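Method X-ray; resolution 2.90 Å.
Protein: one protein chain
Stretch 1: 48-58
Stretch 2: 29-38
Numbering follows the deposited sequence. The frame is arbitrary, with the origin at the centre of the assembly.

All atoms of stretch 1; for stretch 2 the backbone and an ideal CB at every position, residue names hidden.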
# COMPACT_ATOMS: atom_id res chain seq x y z
N ALA A 48 -2.02 6.72 -28.13
CA ALA A 48 -0.84 5.91 -27.86
C ALA A 48 -0.75 5.71 -26.36
O ALA A 48 -0.30 4.66 -25.88
CB ALA A 48 0.41 6.61 -28.36
N LEU A 49 -1.20 6.71 -25.61
CA LEU A 49 -1.16 6.62 -24.15
C LEU A 49 -2.11 5.55 -23.62
O LEU A 49 -1.72 4.71 -22.80
CB LEU A 49 -1.45 8.00 -23.54
CG LEU A 49 -1.04 8.25 -22.08
CD1 LEU A 49 0.30 7.62 -21.74
CD2 LEU A 49 -1.02 9.74 -21.86
N ALA A 50 -3.35 5.56 -24.11
CA ALA A 50 -4.34 4.56 -23.71
C ALA A 50 -3.75 3.16 -23.83
O ALA A 50 -3.79 2.36 -22.88
CB ALA A 50 -5.59 4.68 -24.58
N THR A 51 -3.19 2.87 -25.01
CA THR A 51 -2.57 1.57 -25.33
C THR A 51 -1.44 1.23 -24.37
O THR A 51 -1.38 0.11 -23.83
CB THR A 51 -2.01 1.57 -26.77
OG1 THR A 51 -3.07 1.82 -27.70
CG2 THR A 51 -1.36 0.22 -27.09
N GLU A 52 -0.56 2.19 -24.15
CA GLU A 52 0.58 2.00 -23.26
C GLU A 52 0.06 1.71 -21.87
O GLU A 52 0.54 0.80 -21.19
CB GLU A 52 1.43 3.27 -23.26
CG GLU A 52 2.75 3.11 -22.54
CD GLU A 52 3.72 4.20 -22.91
OE1 GLU A 52 4.89 4.13 -22.46
OE2 GLU A 52 3.33 5.14 -23.66
N LEU A 53 -0.95 2.48 -21.45
CA LEU A 53 -1.56 2.32 -20.14
C LEU A 53 -2.21 0.93 -19.99
O LEU A 53 -1.92 0.21 -19.02
CB LEU A 53 -2.58 3.44 -19.89
CG LEU A 53 -1.97 4.75 -19.34
CD1 LEU A 53 -2.94 5.93 -19.49
CD2 LEU A 53 -1.63 4.52 -17.87
N LEU A 54 -3.05 0.55 -20.95
CA LEU A 54 -3.72 -0.76 -20.92
C LEU A 54 -2.73 -1.92 -20.92
O LEU A 54 -2.96 -2.97 -20.30
CB LEU A 54 -4.66 -0.91 -22.12
CG LEU A 54 -5.95 -0.10 -22.03
CD1 LEU A 54 -6.68 -0.07 -23.35
CD2 LEU A 54 -6.81 -0.69 -20.95
N ASP A 55 -1.63 -1.72 -21.63
CA ASP A 55 -0.59 -2.72 -21.72
C ASP A 55 -0.01 -2.94 -20.34
O ASP A 55 0.10 -4.07 -19.86
CB ASP A 55 0.51 -2.23 -22.65
CG ASP A 55 1.44 -3.33 -23.07
OD1 ASP A 55 1.94 -4.06 -22.18
OD2 ASP A 55 1.67 -3.47 -24.28
N THR A 56 0.35 -1.84 -19.69
CA THR A 56 0.92 -1.92 -18.35
C THR A 56 -0.10 -2.51 -17.40
O THR A 56 0.20 -3.43 -16.63
CB THR A 56 1.30 -0.55 -17.85
OG1 THR A 56 1.91 0.20 -18.90
CG2 THR A 56 2.27 -0.69 -16.71
N ILE A 57 -1.31 -1.95 -17.45
CA ILE A 57 -2.41 -2.38 -16.60
C ILE A 57 -2.58 -3.88 -16.64
O ILE A 57 -2.62 -4.56 -15.60
CB ILE A 57 -3.75 -1.74 -17.05
CG1 ILE A 57 -3.82 -0.29 -16.60
CG2 ILE A 57 -4.93 -2.50 -16.47
CD1 ILE A 57 -4.97 0.45 -17.21
N GLU A 58 -2.68 -4.40 -17.85
CA GLU A 58 -2.86 -5.83 -18.04
C GLU A 58 -1.75 -6.69 -17.45
O GLU A 58 -2.02 -7.66 -16.72
CB GLU A 58 -3.00 -6.14 -19.52
CG GLU A 58 -3.58 -7.49 -19.72
CD GLU A 58 -4.11 -7.65 -21.11
OE1 GLU A 58 -4.96 -6.83 -21.52
OE2 GLU A 58 -3.66 -8.61 -21.78
N UNK A 29 -3.62 4.42 -12.96
CA UNK A 29 -3.50 4.27 -14.40
C UNK A 29 -4.81 3.98 -15.05
O UNK A 29 -5.18 4.58 -16.06
CB UNK A 29 -2.50 3.16 -14.74
N UNK A 30 -5.50 3.01 -14.46
CA UNK A 30 -6.80 2.56 -14.92
C UNK A 30 -7.71 3.79 -14.99
O UNK A 30 -8.52 3.93 -15.91
CB UNK A 30 -7.38 1.48 -14.00
N UNK A 31 -7.54 4.66 -14.00
CA UNK A 31 -8.29 5.90 -13.91
C UNK A 31 -7.89 6.77 -15.13
O UNK A 31 -8.75 7.12 -15.94
CB UNK A 31 -8.02 6.62 -12.59
N UNK A 32 -6.60 7.07 -15.27
CA UNK A 32 -6.10 7.88 -16.39
C UNK A 32 -6.60 7.34 -17.73
O UNK A 32 -6.89 8.09 -18.65
CB UNK A 32 -4.57 7.92 -16.38
N UNK A 33 -6.71 6.02 -17.82
CA UNK A 33 -7.18 5.41 -19.05
C UNK A 33 -8.61 5.86 -19.34
O UNK A 33 -8.88 6.37 -20.42
CB UNK A 33 -7.10 3.88 -18.96
N UNK A 34 -9.52 5.70 -18.38
CA UNK A 34 -10.93 6.08 -18.54
C UNK A 34 -11.04 7.57 -18.83
O UNK A 34 -11.93 8.04 -19.53
CB UNK A 34 -11.74 5.72 -17.29
N UNK A 35 -10.09 8.30 -18.28
CA UNK A 35 -10.05 9.73 -18.47
C UNK A 35 -9.78 10.09 -19.94
O UNK A 35 -10.39 11.02 -20.47
CB UNK A 35 -8.98 10.35 -17.56
N UNK A 36 -8.89 9.35 -20.59
CA UNK A 36 -8.52 9.57 -21.99
C UNK A 36 -9.61 9.07 -22.95
O UNK A 36 -10.01 9.76 -23.89
CB UNK A 36 -7.19 8.87 -22.30
N UNK A 37 -10.09 7.86 -22.68
CA UNK A 37 -11.12 7.24 -23.49
C UNK A 37 -12.48 7.91 -23.28
O UNK A 37 -13.48 7.52 -23.88
CB UNK A 37 -11.21 5.75 -23.17
N UNK A 38 -12.53 8.93 -22.42
CA UNK A 38 -13.79 9.62 -22.16
C UNK A 38 -13.96 10.83 -23.08
O UNK A 38 -15.06 11.34 -23.26
CB UNK A 38 -13.86 10.06 -20.70

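The two helices run roughly antiparallel, at 151° between their N-to-C directions, and their axes approach to 9.4 Å. Stretch 1 offers a mostly apolar strip: Leu49, Ala50, Leu53, Leu54 and Ile57, with Thr56 at its border. No hydrogen bond crosses between the stretches.

Position 29 points toward stretch 1. Its ideal CB lies 3.5 Å from Leu53 CD2 and 4.1 Å from Ile57 CG1, so an apolar stem suits the start of the side chain. Leucine, methionine, or a long polar residue with an apolar stem would suit. The residue is Gln29. Its CB packs on Leu53 CD2 at 3.5 Å, and its chain (chi1 m, chi2 t) brings OE1 to 3.5 Å from Thr56 CG2. This is a contact with a methyl group, not a polar bond. NE2 is hydrogen-bonded elsewhere in the structure.

Position 30 points sideways. The ideal CB is 4.1 Å from Ile57 CD1, so a flexible apolar chain could reach back to it; leucine, isoleucine or methionine would do. The residue is Leu30. Its end comes nearer than its CB, and CD1 meets Ile57 CD1 at 3.4 Å.

Position 31 points away, and stretch 1 sets no demand there. The residue is Tyr31, which makes no contact with it.

Position 32 points toward stretch 1, with its ideal CB 4.0 Å from Leu53 CD1. A small residue already touches that methyl; alanine or serine would fit. The residue is Ala32. Its CB packs on Leu53 CD1 at 4.0 Å and helps form the hole that receives the Leu53 side chain, together with 29, 33 and 36.

Position 33 points sideways, but the backbones are close here: its CA is 5.5 Å from the CA of Ala50. The ideal CB has Ile57 CD1, Leu53 CB and Leu54 CD2 within 5.0 Å. A compact aliphatic residue suits such surroundings, valine or isoleucine for example. The residue is Val33, with chi1 t. CG2 lies 3.5 Å from Leu53 CB and 3.3 Å from Ile57 CD1, while CG1 lies 4.1 Å from Leu54 CD2. The two methyls thus meet different neighbours.

Positions 34 and 35 are out of reach of stretch 1, which leaves their choice open. They are Glu34 and Leu35.

Position 36 points toward stretch 1, but its ideal CB is still 5.0 Å from Ala50 CB. There is room for a larger apolar chain, such as leucine, isoleucine or methionine. The residue is Ile36 (chi1 m, chi2 t). CD1 reaches Leu49 CG at 3.8 Å and Leu53 CD1 at 4.0 Å, and CG2 lies 4.4 Å from Ala50 CB.

Position 37 points sideways, with nothing of stretch 1 within 5.5 Å of its ideal CB. Many residues would be tolerated, and a side chain extending beyond CB could come near Ala50; leucine or methionine would reach it comfortably. The residue is Leu37, whose CD2 comes to 4.2 Å from Ala50 CB.

Position 38 is beyond reach, and stretch 1 sets no demand there. The residue is Ser38, whose OG donates a 2.6 Å hydrogen bond to Leu35 O.

Stretch 2 (29-38) QLYAVELILS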
# COMPACT_ATOMS: atom_id res chain seq x y z
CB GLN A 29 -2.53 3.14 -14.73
CG GLN A 29 -1.11 3.50 -14.43
CD GLN A 29 -0.22 2.30 -14.42
OE1 GLN A 29 0.15 1.78 -15.46
NE2 GLN A 29 0.11 1.84 -13.22
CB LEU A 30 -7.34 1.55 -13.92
CG LEU A 30 -8.39 0.58 -14.42
CD1 LEU A 30 -7.96 -0.04 -15.74
CD2 LEU A 30 -8.56 -0.49 -13.35
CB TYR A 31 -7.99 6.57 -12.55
CG TYR A 31 -8.46 8.02 -12.39
CD1 TYR A 31 -9.71 8.44 -12.90
CD2 TYR A 31 -7.65 8.97 -11.76
CE1 TYR A 31 -10.13 9.77 -12.79
CE2 TYR A 31 -8.06 10.30 -11.63
CZ TYR A 31 -9.30 10.69 -12.16
OH TYR A 31 -9.73 12.00 -12.10
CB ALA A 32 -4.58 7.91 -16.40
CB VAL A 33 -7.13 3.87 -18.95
CG1 VAL A 33 -7.44 3.26 -20.29
CG2 VAL A 33 -5.76 3.43 -18.48
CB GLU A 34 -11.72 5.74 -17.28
CG GLU A 34 -11.49 4.31 -16.83
CD GLU A 34 -12.68 3.68 -16.12
OE1 GLU A 34 -13.34 4.39 -15.32
OE2 GLU A 34 -12.93 2.46 -16.36
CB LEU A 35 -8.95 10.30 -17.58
CG LEU A 35 -9.25 11.60 -16.86
CD1 LEU A 35 -10.52 11.52 -16.05
CD2 LEU A 35 -8.07 11.90 -16.01
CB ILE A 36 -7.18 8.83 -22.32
CG1 ILE A 36 -6.04 9.53 -21.58
CG2 ILE A 36 -6.93 8.78 -23.84
CD1 ILE A 36 -4.73 8.78 -21.56
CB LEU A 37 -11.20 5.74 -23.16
CG LEU A 37 -9.93 4.94 -23.47
CD1 LEU A 37 -9.96 3.57 -22.80
CD2 LEU A 37 -9.78 4.80 -24.97
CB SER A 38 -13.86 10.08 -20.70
OG SER A 38 -13.02 11.21 -20.51
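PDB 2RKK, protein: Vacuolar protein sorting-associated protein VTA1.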